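Local atomic coordinates of hypothetical sugar kinase (Cytophaga hutchinsonii, PDB entry 3R8E), a protein that is a putative sugar kinase of the ROK family and probably transfers a phosphate from ATP to a sugar. Residues 158-163 / 259-264; 146-151 / 250-255; 42-47 / 71-76; 34-39 / 136-141. All coordinates share one frame; numbering follows the deposited sequence. Where two conformers were deposited one is given.

Contact 1 of 4, residues 158-163 / 259-264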
loop_
_atom_site.group_PDB
_atom_site.type_symbol
_atom_site.label_atom_id
_atom_site.label_comp_id
_atom_site.label_asym_id
_atom_site.label_seq_id
_atom_site.Cartn_x
_atom_site.Cartn_y
_atom_site.Cartn_z
ATOM N N SER A 158 6.585 10.118 -3.277
ATOM C CA SER A 158 6.937 8.746 -3.621
ATOM C C SER A 158 6.384 8.353 -4.969
ATOM O O SER A 158 5.324 8.825 -5.371
ATOM C CB SER A 158 6.453 7.764 -2.559
ATOM O OG SER A 158 5.061 7.905 -2.334
ATOM N N GLY A 159 7.115 7.484 -5.638
ATOM C CA GLY A 159 6.750 6.931 -6.926
ATOM C C GLY A 159 7.160 5.481 -6.897
ATOM O O GLY A 159 8.189 5.149 -6.300
ATOM N N VAL A 160 6.356 4.603 -7.510
ATOM C CA VAL A 160 6.671 3.178 -7.509
ATOM C C VAL A 160 6.633 2.601 -8.910
ATOM O O VAL A 160 5.661 2.803 -9.644
ATOM C CB VAL A 160 5.700 2.388 -6.571
ATOM C CG1 VAL A 160 5.851 0.878 -6.751
ATOM C CG2 VAL A 160 5.905 2.765 -5.111
HETATM N N MSE A 161 7.684 1.837 -9.254
HETATM C CA MSE A 161 7.731 1.022 -10.462
HETATM C C MSE A 161 7.372 -0.383 -10.019
HETATM O O MSE A 161 7.887 -0.841 -8.993
HETATM C CB MSE A 161 9.119 1.044 -11.144
HETATM C CG MSE A 161 9.555 2.419 -11.627
HETATM SE SE MSE A 161 8.391 3.234 -12.953
HETATM C CE MSE A 161 8.531 1.883 -14.340
HETATM N N MSE A 162 6.475 -1.050 -10.745
HETATM C CA MSE A 162 6.102 -2.423 -10.435
HETATM C C MSE A 162 6.142 -3.241 -11.711
HETATM O O MSE A 162 5.387 -2.970 -12.650
HETATM C CB MSE A 162 4.728 -2.495 -9.759
HETATM C CG MSE A 162 4.384 -3.886 -9.293
HETATM SE SE MSE A 162 2.944 -3.856 -8.036
HETATM C CE MSE A 162 3.974 -3.212 -6.485
ATOM N N ASN A 163 7.062 -4.223 -11.752
ATOM C CA ASN A 163 7.298 -5.107 -12.900
ATOM C C ASN A 163 7.537 -4.259 -14.178
ATOM O O ASN A 163 6.994 -4.556 -15.245
ATOM C CB ASN A 163 6.139 -6.122 -13.070
ATOM C CG ASN A 163 5.690 -6.759 -11.775
ATOM O OD1 ASN A 163 4.590 -6.512 -11.296
ATOM N ND2 ASN A 163 6.549 -7.551 -11.151
HETATM N N MSE A 259 2.466 -3.488 -0.673
HETATM C CA MSE A 259 2.927 -3.588 -2.061
HETATM C C MSE A 259 3.774 -4.813 -2.395
HETATM O O MSE A 259 3.880 -5.162 -3.571
HETATM C CB MSE A 259 3.754 -2.339 -2.420
HETATM C CG MSE A 259 2.995 -1.038 -2.234
HETATM SE SE MSE A 259 1.557 -0.865 -3.519
HETATM C CE MSE A 259 2.586 -0.247 -4.973
ATOM N N ASP A 260 4.441 -5.412 -1.390
ATOM C CA ASP A 260 5.393 -6.509 -1.562
ATOM C C ASP A 260 6.483 -6.098 -2.575
ATOM O O ASP A 260 6.575 -6.630 -3.683
ATOM C CB ASP A 260 4.774 -7.877 -1.920
ATOM C CG ASP A 260 5.810 -8.991 -1.821
ATOM O OD1 ASP A 260 6.954 -8.711 -1.370
ATOM O OD2 ASP A 260 5.508 -10.114 -2.247
ATOM N N LEU A 261 7.273 -5.108 -2.183
ATOM C CA LEU A 261 8.453 -4.649 -2.907
ATOM C C LEU A 261 9.551 -4.551 -1.866
ATOM O O LEU A 261 9.238 -4.406 -0.684
ATOM C CB LEU A 261 8.224 -3.311 -3.671
ATOM C CG LEU A 261 7.818 -2.058 -2.863
ATOM C CD1 LEU A 261 9.027 -1.378 -2.233
ATOM C CD2 LEU A 261 7.150 -1.039 -3.757
ATOM N N ASN A 262 10.817 -4.649 -2.264
ATOM C CA ASN A 262 11.886 -4.536 -1.270
ATOM C C ASN A 262 13.128 -3.821 -1.834
ATOM O O ASN A 262 14.211 -3.932 -1.260
ATOM C CB ASN A 262 12.244 -5.899 -0.664
ATOM C CG ASN A 262 12.819 -6.880 -1.640
ATOM O OD1 ASN A 262 12.855 -6.642 -2.849
ATOM N ND2 ASN A 262 13.260 -8.022 -1.135
ATOM N N ASN A 263 12.960 -3.068 -2.934
ATOM C CA ASN A 263 14.002 -2.208 -3.488
ATOM C C ASN A 263 13.590 -0.800 -3.180
ATOM O O ASN A 263 12.471 -0.412 -3.516
ATOM C CB ASN A 263 14.199 -2.415 -4.980
ATOM C CG ASN A 263 14.805 -3.739 -5.336
ATOM O OD1 ASN A 263 15.720 -4.238 -4.669
ATOM N ND2 ASN A 263 14.336 -4.300 -6.435
ATOM N N ILE A 264 14.444 -0.063 -2.454
ATOM C CA ILE A 264 14.118 1.292 -2.020
ATOM C C ILE A 264 15.219 2.255 -2.440
ATOM O O ILE A 264 16.396 2.025 -2.130
ATOM C CB ILE A 264 13.892 1.318 -0.479
ATOM C CG1 ILE A 264 12.720 0.404 -0.062
ATOM C CG2 ILE A 264 13.673 2.753 0.057
ATOM C CD1 ILE A 264 12.966 -0.349 1.206
#
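Val-160 is the first residue of strand 158-162 to meet the segment 259-264, and its CG1 makes the closest contacts. This methyl group stands anti to the backbone N (chi1 170°), which carries it out from the strand. There it meets two branches end on: CD2 of Leu-261 at 3.8 Å from Val-160 CG1, and the methyl CE of Met-259 at 3.9 Å from the same atom. Met-259 is a selenomethionine, as is Met-162, and its chain is bent at both chi2 and chi3, curling its CE back toward the strand.

Two residues on, Met-162 puts its side chain out on the same side. It is extended as far as SE and then bent at chi3 (-76°), and its CE lies 3.6 Å from Met-259 CE, the two chains crossing at a slant. Met-162 CE also rests 3.5 Å from the carbonyl oxygen Met-259 O. Both selenomethionines were modelled in two conformers, so the distances to their CE atoms hold for the conformers given. No hydrogen bond joins the segments; the contact is apolar and largely buried.

Met-259 closes helix 235-259, and Asp-260, with positive phi, turns the chain toward strand 263-267. Asp-260 forms a salt bridge to Arg-171 of the second subunit, so this turn also belongs to the dimer interface. Strand 147-152 lies between strands 156-162 and 263-267 in the sheet of the C-terminal half: Ile-148 touches both Val-160 and Leu-261, while Met-161 faces the other way, onto helix 127-138.

Contact 2 of 4, residues 146-151 / 250-255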
loop_
_atom_site.group_PDB
_atom_site.type_symbol
_atom_site.label_atom_id
_atom_site.label_comp_id
_atom_site.label_asym_id
_atom_site.label_seq_id
_atom_site.Cartn_x
_atom_site.Cartn_y
_atom_site.Cartn_z
ATOM N N THR A 146 11.059 -3.346 -10.001
ATOM C CA THR A 146 10.126 -3.110 -8.901
ATOM C C THR A 146 10.827 -2.383 -7.764
ATOM O O THR A 146 11.703 -2.955 -7.114
ATOM C CB THR A 146 9.522 -4.458 -8.459
ATOM O OG1 THR A 146 8.933 -5.085 -9.609
ATOM C CG2 THR A 146 8.471 -4.303 -7.348
ATOM N N PHE A 147 10.443 -1.118 -7.527
ATOM C CA PHE A 147 11.043 -0.320 -6.459
ATOM C C PHE A 147 10.187 0.865 -6.087
ATOM O O PHE A 147 9.321 1.281 -6.854
ATOM C CB PHE A 147 12.452 0.194 -6.861
ATOM C CG PHE A 147 12.496 1.230 -7.963
ATOM C CD1 PHE A 147 12.455 2.590 -7.664
ATOM C CD2 PHE A 147 12.645 0.850 -9.291
ATOM C CE1 PHE A 147 12.516 3.549 -8.680
ATOM C CE2 PHE A 147 12.724 1.811 -10.305
ATOM C CZ PHE A 147 12.651 3.156 -9.990
ATOM N N ILE A 148 10.492 1.455 -4.930
ATOM C CA ILE A 148 9.893 2.703 -4.476
ATOM C C ILE A 148 10.995 3.753 -4.400
ATOM O O ILE A 148 12.093 3.466 -3.909
ATOM C CB ILE A 148 9.109 2.605 -3.121
ATOM C CG1 ILE A 148 8.420 3.960 -2.790
ATOM C CG2 ILE A 148 10.025 2.178 -1.958
ATOM C CD1 ILE A 148 7.361 3.901 -1.707
ATOM N N LEU A 149 10.696 4.957 -4.897
ATOM C CA LEU A 149 11.552 6.114 -4.747
ATOM C C LEU A 149 10.902 6.998 -3.705
ATOM O O LEU A 149 9.777 7.442 -3.916
ATOM C CB LEU A 149 11.793 6.874 -6.071
ATOM C CG LEU A 149 12.449 8.272 -5.943
ATOM C CD1 LEU A 149 13.843 8.180 -5.368
ATOM C CD2 LEU A 149 12.534 8.966 -7.278
ATOM N N LEU A 150 11.569 7.204 -2.568
ATOM C CA LEU A 150 11.102 8.121 -1.534
ATOM C C LEU A 150 11.893 9.405 -1.645
ATOM O O LEU A 150 13.109 9.390 -1.429
ATOM C CB LEU A 150 11.258 7.556 -0.108
ATOM C CG LEU A 150 10.323 6.501 0.403
ATOM C CD1 LEU A 150 10.628 6.240 1.873
ATOM C CD2 LEU A 150 8.874 6.944 0.297
ATOM N N ALA A 151 11.224 10.505 -2.011
ATOM C CA ALA A 151 11.858 11.816 -2.108
ATOM C C ALA A 151 11.594 12.559 -0.801
ATOM O O ALA A 151 10.473 13.005 -0.547
ATOM C CB ALA A 151 11.330 12.581 -3.310
ATOM N N GLU A 250 9.647 2.528 9.840
ATOM C CA GLU A 250 8.325 2.093 10.295
ATOM C C GLU A 250 7.258 2.307 9.215
ATOM O O GLU A 250 6.402 1.438 9.049
ATOM C CB GLU A 250 7.926 2.796 11.586
ATOM C CG GLU A 250 8.596 2.204 12.811
ATOM C CD GLU A 250 8.239 2.868 14.124
ATOM O OE1 GLU A 250 7.517 3.893 14.113
ATOM O OE2 GLU A 250 8.687 2.357 15.173
ATOM N N SER A 251 7.332 3.420 8.447
ATOM C CA SER A 251 6.383 3.643 7.346
ATOM C C SER A 251 6.697 2.717 6.164
ATOM O O SER A 251 5.771 2.215 5.519
ATOM C CB SER A 251 6.372 5.102 6.909
ATOM O OG SER A 251 5.524 5.843 7.772
ATOM N N LEU A 252 7.995 2.446 5.908
ATOM C CA LEU A 252 8.392 1.523 4.838
ATOM C C LEU A 252 7.911 0.099 5.147
ATOM O O LEU A 252 7.528 -0.604 4.220
ATOM C CB LEU A 252 9.909 1.555 4.567
ATOM C CG LEU A 252 10.380 2.733 3.695
ATOM C CD1 LEU A 252 11.881 2.954 3.827
ATOM C CD2 LEU A 252 9.980 2.546 2.224
ATOM N N VAL A 253 7.850 -0.295 6.445
ATOM C CA VAL A 253 7.302 -1.605 6.850
ATOM C C VAL A 253 5.867 -1.723 6.311
ATOM O O VAL A 253 5.513 -2.732 5.693
ATOM C CB VAL A 253 7.357 -1.802 8.391
ATOM C CG1 VAL A 253 6.410 -2.918 8.857
ATOM C CG2 VAL A 253 8.789 -2.077 8.851
ATOM N N ASN A 254 5.062 -0.661 6.501
ATOM C CA ASN A 254 3.676 -0.640 6.033
ATOM C C ASN A 254 3.567 -0.658 4.510
ATOM O O ASN A 254 2.704 -1.363 3.988
ATOM C CB ASN A 254 2.924 0.562 6.605
ATOM C CG ASN A 254 2.606 0.415 8.065
ATOM O OD1 ASN A 254 2.713 -0.671 8.632
ATOM N ND2 ASN A 254 2.207 1.505 8.706
ATOM N N ILE A 255 4.422 0.105 3.798
ATOM C CA ILE A 255 4.423 0.152 2.328
ATOM C C ILE A 255 4.784 -1.232 1.784
ATOM O O ILE A 255 4.113 -1.739 0.890
ATOM C CB ILE A 255 5.381 1.251 1.787
ATOM C CG1 ILE A 255 4.905 2.649 2.221
ATOM C CG2 ILE A 255 5.524 1.179 0.259
ATOM C CD1 ILE A 255 6.005 3.719 2.236
#
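Ile-148 and Leu-150, alternate residues of strand 147-151, point from one face of the sheet onto Leu-252 and Ile-255 of the helix 250-255. This is the helix-on-sheet layer of a ribonuclease H-like fold: the long helix 235-259 packs against the sheet and leads into strand 263-267, the parallel neighbour of 147-152. Strand and helix run roughly antiparallel, with 147° between their directions, and their axes come within 11.7 Å.

The three side-chain pairs meet in different ways. Ile-148 and Ile-255 stand at about a right angle. With CG1 anti to the backbone N (chi1 -176°) and the chain straight beyond it, CD1 is the atom of Ile-148 that reaches Ile-255, and Ile-148 CD1 lies 3.8 Å from Ile-255 CG2. With Leu-252 the same isoleucine uses its other branch, and the two chains meet at a slant: Ile-148 CG2 is 4.2 Å from Leu-252 CD2. Each branch of Ile-148 thus serves one helix residue, and Leu-252 and Ile-255 are three apart, on the same side of the helix.

The first bond of the Leu-252 side chain points neither at the strand nor away from it, but the end of the chain comes nearer. All four residues are buried, and no polar bond crosses. Ser-158 and Ile-264 also touch Ile-148, while the far flank of the helix belongs to the dimer interface, where Asn-254 OD1 accepts a hydrogen bond from Leu-181 N of the second subunit. Leu-150 meets Leu-252 tip to tip, its CD1 set 3.8 Å from Leu-252 CD2.

Contact 3 of 4, residues 42-47 / 71-76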
loop_
_atom_site.group_PDB
_atom_site.type_symbol
_atom_site.label_atom_id
_atom_site.label_comp_id
_atom_site.label_asym_id
_atom_site.label_seq_id
_atom_site.Cartn_x
_atom_site.Cartn_y
_atom_site.Cartn_z
ATOM N N ILE A 42 20.057 17.225 -19.519
ATOM C CA ILE A 42 19.109 18.345 -19.550
ATOM C C ILE A 42 19.813 19.541 -20.183
ATOM O O ILE A 42 20.862 19.974 -19.696
ATOM C CB ILE A 42 18.511 18.685 -18.153
ATOM C CG1 ILE A 42 17.783 17.462 -17.545
ATOM C CG2 ILE A 42 17.566 19.908 -18.230
ATOM C CD1 ILE A 42 17.527 17.547 -16.064
ATOM N N GLN A 43 19.236 20.062 -21.274
ATOM C CA GLN A 43 19.748 21.227 -21.994
ATOM C C GLN A 43 18.789 22.394 -21.829
ATOM O O GLN A 43 17.571 22.190 -21.783
ATOM C CB GLN A 43 19.960 20.911 -23.484
ATOM C CG GLN A 43 21.149 19.989 -23.757
ATOM C CD GLN A 43 21.326 19.631 -25.217
ATOM O OE1 GLN A 43 20.812 20.290 -26.130
ATOM N NE2 GLN A 43 22.083 18.575 -25.472
ATOM N N ASN A 44 19.345 23.619 -21.739
ATOM C CA ASN A 44 18.622 24.887 -21.591
ATOM C C ASN A 44 17.655 24.855 -20.390
ATOM O O ASN A 44 16.484 25.228 -20.523
ATOM C CB ASN A 44 17.878 25.251 -22.892
ATOM C CG ASN A 44 17.464 26.703 -23.015
ATOM O OD1 ASN A 44 18.093 27.616 -22.466
ATOM N ND2 ASN A 44 16.391 26.946 -23.751
ATOM N N ALA A 45 18.151 24.400 -19.217
ATOM C CA ALA A 45 17.359 24.331 -17.983
ATOM C C ALA A 45 16.911 25.739 -17.580
ATOM O O ALA A 45 17.761 26.608 -17.338
ATOM C CB ALA A 45 18.169 23.680 -16.869
ATOM N N THR A 46 15.592 25.974 -17.551
ATOM C CA THR A 46 15.048 27.278 -17.183
ATOM C C THR A 46 14.168 27.116 -15.946
ATOM O O THR A 46 13.218 26.325 -15.956
ATOM C CB THR A 46 14.306 27.942 -18.360
ATOM O OG1 THR A 46 14.880 27.524 -19.600
ATOM C CG2 THR A 46 14.345 29.460 -18.278
ATOM N N ARG A 47 14.511 27.853 -14.875
ATOM C CA ARG A 47 13.789 27.842 -13.604
ATOM C C ARG A 47 13.004 29.145 -13.436
ATOM O O ARG A 47 13.562 30.232 -13.585
ATOM C CB ARG A 47 14.764 27.636 -12.431
ATOM C CG ARG A 47 14.089 27.238 -11.122
ATOM C CD ARG A 47 15.062 27.208 -9.956
ATOM N NE ARG A 47 15.928 26.026 -9.983
ATOM C CZ ARG A 47 15.672 24.889 -9.341
ATOM N NH1 ARG A 47 14.569 24.763 -8.612
ATOM N NH2 ARG A 47 16.517 23.871 -9.423
ATOM N N LEU A 71 9.040 25.952 -27.739
ATOM C CA LEU A 71 8.836 25.297 -29.046
ATOM C C LEU A 71 9.314 26.186 -30.207
ATOM O O LEU A 71 9.684 25.650 -31.249
ATOM C CB LEU A 71 7.368 24.906 -29.287
ATOM C CG LEU A 71 6.718 23.886 -28.350
ATOM C CD1 LEU A 71 5.232 23.859 -28.571
ATOM C CD2 LEU A 71 7.333 22.503 -28.480
ATOM N N LYS A 72 9.293 27.533 -30.028
ATOM C CA LYS A 72 9.771 28.518 -31.010
ATOM C C LYS A 72 11.295 28.411 -31.169
ATOM O O LYS A 72 11.808 28.550 -32.280
ATOM C CB LYS A 72 9.386 29.950 -30.596
ATOM C CG LYS A 72 7.954 30.328 -30.942
ATOM C CD LYS A 72 7.662 31.797 -30.660
ATOM C CE LYS A 72 6.261 32.182 -31.073
ATOM N NZ LYS A 72 5.233 31.677 -30.123
ATOM N N GLN A 73 12.002 28.152 -30.045
ATOM C CA GLN A 73 13.457 27.974 -29.961
ATOM C C GLN A 73 13.903 26.614 -30.502
ATOM O O GLN A 73 15.016 26.496 -31.021
ATOM C CB GLN A 73 13.927 28.082 -28.499
ATOM C CG GLN A 73 13.881 29.477 -27.909
ATOM C CD GLN A 73 14.234 29.464 -26.444
ATOM O OE1 GLN A 73 13.410 29.144 -25.583
ATOM N NE2 GLN A 73 15.461 29.830 -26.120
ATOM N N TYR A 74 13.061 25.580 -30.316
ATOM C CA TYR A 74 13.347 24.202 -30.717
ATOM C C TYR A 74 12.191 23.660 -31.567
ATOM O O TYR A 74 11.276 23.016 -31.034
ATOM C CB TYR A 74 13.596 23.330 -29.467
ATOM C CG TYR A 74 14.667 23.890 -28.557
ATOM C CD1 TYR A 74 16.016 23.736 -28.860
ATOM C CD2 TYR A 74 14.332 24.602 -27.409
ATOM C CE1 TYR A 74 17.006 24.264 -28.036
ATOM C CE2 TYR A 74 15.314 25.149 -26.587
ATOM C CZ TYR A 74 16.650 24.966 -26.897
ATOM O OH TYR A 74 17.627 25.500 -26.097
ATOM N N PRO A 75 12.212 23.931 -32.897
ATOM C CA PRO A 75 11.093 23.508 -33.756
ATOM C C PRO A 75 11.034 22.004 -34.041
ATOM O O PRO A 75 10.018 21.541 -34.560
ATOM C CB PRO A 75 11.329 24.292 -35.053
ATOM C CG PRO A 75 12.380 25.307 -34.739
ATOM C CD PRO A 75 13.204 24.703 -33.669
ATOM N N ILE A 76 12.095 21.249 -33.710
ATOM C CA ILE A 76 12.158 19.799 -33.934
ATOM C C ILE A 76 11.490 19.014 -32.791
ATOM O O ILE A 76 11.248 17.814 -32.954
ATOM C CB ILE A 76 13.604 19.291 -34.188
ATOM C CG1 ILE A 76 14.591 19.721 -33.072
ATOM C CG2 ILE A 76 14.080 19.716 -35.573
ATOM C CD1 ILE A 76 14.968 18.625 -32.081
#
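Gln-73, near where helix 59-73 gives way to loop, sends its extended side chain toward Asn-44 and makes a loose approach at the rim of this surface contact.

Next comes Tyr-74, which carries most of this segment's share. Its CG is anti to the carbonyl carbon (chi1 -54°), and the ring reaches out to the corner formed by residues 42-47. The phenol oxygen Tyr-74 OH lies 3.0 Å from Asn-44 ND2, but the angle is poor and no hydrogen bond results. The amide nitrogen comes in at the ring edge, close to the ring plane, with Asn-44 ND2 3.5 Å from Tyr-74 CE2. The two flat groups are turned 60° to each other. Asn-44 CB is close as well, 3.2 Å from Tyr-74 OH, so the hydroxyl sits against the base of the asparagine side chain.

The corner is part of the N-terminal sheet of the ribonuclease H-like fold: strands 42-43 and 45-49 both pair with 30-36, and helix 59-73 comes later in the chain, after the short helix 50-54. Asn-44 has positive phi, which lets the chain swing between the two strands. In the conformer of Thr-46 described, one of two, OG1 donates to Asn-44 O at 2.9 Å, from above the carbonyl plane. Beside Asn-44, the Tyr-74 ring also meets Phe-70, with planes about 35° apart, and packs on Leu-35. Phe-70 also touches Asn-44 and Thr-46.

Contact 4 of 4, residues 34-39 / 136-141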
loop_
_atom_site.group_PDB
_atom_site.type_symbol
_atom_site.label_atom_id
_atom_site.label_comp_id
_atom_site.label_asym_id
_atom_site.label_seq_id
_atom_site.Cartn_x
_atom_site.Cartn_y
_atom_site.Cartn_z
ATOM N N GLY A 34 13.086 21.968 -19.288
ATOM C CA GLY A 34 14.346 21.446 -19.802
ATOM C C GLY A 34 14.202 20.544 -21.002
ATOM O O GLY A 34 13.240 19.777 -21.103
ATOM N N LEU A 35 15.174 20.628 -21.914
ATOM C CA LEU A 35 15.210 19.771 -23.090
ATOM C C LEU A 35 15.993 18.524 -22.726
ATOM O O LEU A 35 17.153 18.620 -22.324
ATOM C CB LEU A 35 15.812 20.504 -24.292
ATOM C CG LEU A 35 15.065 20.326 -25.609
ATOM C CD1 LEU A 35 13.673 20.940 -25.549
ATOM C CD2 LEU A 35 15.840 20.936 -26.749
ATOM N N VAL A 36 15.357 17.362 -22.830
ATOM C CA VAL A 36 15.968 16.100 -22.413
ATOM C C VAL A 36 16.416 15.277 -23.621
ATOM O O VAL A 36 15.644 15.074 -24.558
ATOM C CB VAL A 36 15.004 15.301 -21.493
ATOM C CG1 VAL A 36 15.603 13.964 -21.058
ATOM C CG2 VAL A 36 14.603 16.129 -20.270
ATOM N N THR A 37 17.672 14.793 -23.563
ATOM C CA THR A 37 18.309 13.943 -24.573
ATOM C C THR A 37 17.974 12.462 -24.288
ATOM O O THR A 37 17.629 12.152 -23.141
ATOM C CB THR A 37 19.849 14.160 -24.570
ATOM O OG1 THR A 37 20.403 13.652 -23.357
ATOM C CG2 THR A 37 20.258 15.608 -24.769
ATOM N N PRO A 38 18.150 11.514 -25.253
ATOM C CA PRO A 38 17.879 10.095 -24.942
ATOM C C PRO A 38 18.818 9.499 -23.876
ATOM O O PRO A 38 18.486 8.457 -23.313
ATOM C CB PRO A 38 18.072 9.389 -26.291
ATOM C CG PRO A 38 17.976 10.474 -27.323
ATOM C CD PRO A 38 18.564 11.675 -26.663
ATOM N N GLU A 39 19.966 10.156 -23.585
ATOM C CA GLU A 39 20.923 9.688 -22.574
ATOM C C GLU A 39 20.655 10.318 -21.181
ATOM O O GLU A 39 21.340 9.980 -20.213
ATOM C CB GLU A 39 22.392 9.905 -23.012
ATOM C CG GLU A 39 22.801 11.339 -23.323
ATOM C CD GLU A 39 22.680 11.796 -24.766
ATOM O OE1 GLU A 39 22.221 11.003 -25.621
ATOM O OE2 GLU A 39 23.054 12.960 -25.041
ATOM N N TYR A 136 14.049 5.202 -13.134
ATOM C CA TYR A 136 13.899 3.970 -13.902
ATOM C C TYR A 136 14.594 4.066 -15.269
ATOM O O TYR A 136 15.208 3.094 -15.702
ATOM C CB TYR A 136 12.402 3.645 -14.084
ATOM C CG TYR A 136 12.137 2.408 -14.918
ATOM C CD1 TYR A 136 12.276 1.134 -14.376
ATOM C CD2 TYR A 136 11.751 2.512 -16.253
ATOM C CE1 TYR A 136 12.020 -0.007 -15.135
ATOM C CE2 TYR A 136 11.510 1.378 -17.027
ATOM C CZ TYR A 136 11.653 0.119 -16.465
ATOM O OH TYR A 136 11.410 -1.005 -17.220
ATOM N N TYR A 137 14.511 5.220 -15.945
ATOM C CA TYR A 137 15.132 5.324 -17.267
ATOM C C TYR A 137 16.569 5.812 -17.250
ATOM O O TYR A 137 17.327 5.454 -18.158
ATOM C CB TYR A 137 14.322 6.266 -18.178
ATOM C CG TYR A 137 13.006 5.699 -18.668
ATOM C CD1 TYR A 137 12.931 4.413 -19.201
ATOM C CD2 TYR A 137 11.852 6.475 -18.675
ATOM C CE1 TYR A 137 11.725 3.891 -19.667
ATOM C CE2 TYR A 137 10.642 5.968 -19.150
ATOM C CZ TYR A 137 10.582 4.674 -19.642
ATOM O OH TYR A 137 9.389 4.171 -20.102
ATOM N N PHE A 138 16.945 6.670 -16.278
ATOM C CA PHE A 138 18.257 7.317 -16.347
ATOM C C PHE A 138 19.151 7.217 -15.104
ATOM O O PHE A 138 20.318 7.614 -15.184
ATOM C CB PHE A 138 18.053 8.810 -16.673
ATOM C CG PHE A 138 17.139 9.104 -17.843
ATOM C CD1 PHE A 138 17.561 8.888 -19.150
ATOM C CD2 PHE A 138 15.855 9.598 -17.636
ATOM C CE1 PHE A 138 16.720 9.180 -20.232
ATOM C CE2 PHE A 138 15.014 9.885 -18.718
ATOM C CZ PHE A 138 15.451 9.670 -20.007
ATOM N N GLY A 139 18.627 6.702 -13.995
ATOM C CA GLY A 139 19.382 6.606 -12.749
ATOM C C GLY A 139 20.448 5.527 -12.695
ATOM O O GLY A 139 20.638 4.772 -13.655
ATOM N N GLU A 140 21.144 5.442 -11.541
ATOM C CA GLU A 140 22.196 4.450 -11.293
ATOM C C GLU A 140 21.622 3.035 -11.096
ATOM O O GLU A 140 22.385 2.072 -11.045
ATOM C CB GLU A 140 23.080 4.861 -10.106
ATOM C CG GLU A 140 24.155 5.869 -10.491
ATOM C CD GLU A 140 25.125 5.403 -11.562
ATOM O OE1 GLU A 140 26.005 4.571 -11.247
ATOM O OE2 GLU A 140 24.983 5.846 -12.724
ATOM N N ASN A 141 20.291 2.908 -10.987
ATOM C CA ASN A 141 19.615 1.619 -10.895
ATOM C C ASN A 141 18.580 1.551 -12.003
ATOM O O ASN A 141 17.505 0.988 -11.812
ATOM C CB ASN A 141 18.985 1.408 -9.513
ATOM C CG ASN A 141 19.976 1.077 -8.434
ATOM O OD1 ASN A 141 20.202 1.865 -7.515
ATOM N ND2 ASN A 141 20.562 -0.115 -8.494
#
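Thr-37 OG1 is hydrogen-bonded to Glu-41 N, tying together the turn that follows strand 30-36, and the backbone of this turn rests against the ring of Phe-138. The contact joins two parts of the ribonuclease H-like fold: strand 30-36 of the N-terminal sheet, and the end of helix 127-138, several of whose residues, Leu-133 and Tyr-136 among them, pack on the C-terminal sheet.

Phe-138 is the one residue of segment 136-141 that reaches across. Its CG is anti to the carbonyl carbon (chi1 -49°), and the ring extends toward the turn. The carbonyl oxygen Pro-38 O lies at the ring edge, in its plane, 3.6 Å from Phe-138 CE1. Here the partly negative oxygen meets the weakly positive rim of C-H groups, a mild attraction at most. Glu-39 contributes backbone alone, with its carbonyl carbon C 4.0 Å from Phe-138 CD1, while the side chains of Pro-38 and Glu-39 start away from the helix. Val-36 CG1 approaches CZ of Phe-138 at 4.4 Å.

Helix 308-318 flanks both partners, with Leu-310 against Val-36 and Met-318 against Phe-138. Within its own segment, the ring of Phe-138 has Tyr-137 CB 3.6 Å above one face, toward the rim.

Overall arrangement
From the N terminus, segment 34-39 opens contact 4, and contact 3 opens and closes inside that loop, joining the corner at 42-47 to the end of helix 59-73. A probable hydrogen bond from Gln-43 N to Leu-35 O joins contacts 3 and 4. Contact 4 then closes at 136-141, bringing helix 127-138 back to strand 30-36. Beyond it, strand 147-152 opens contact 2 and strand 156-162 opens contact 1; helix 235-259 closes contact 2, and its last residue with the turn after it closes contact 1, so these two cross. They share one sheet and both reach the second subunit. Met-161 and Phe-147 touch Tyr-136, which links them to contact 4.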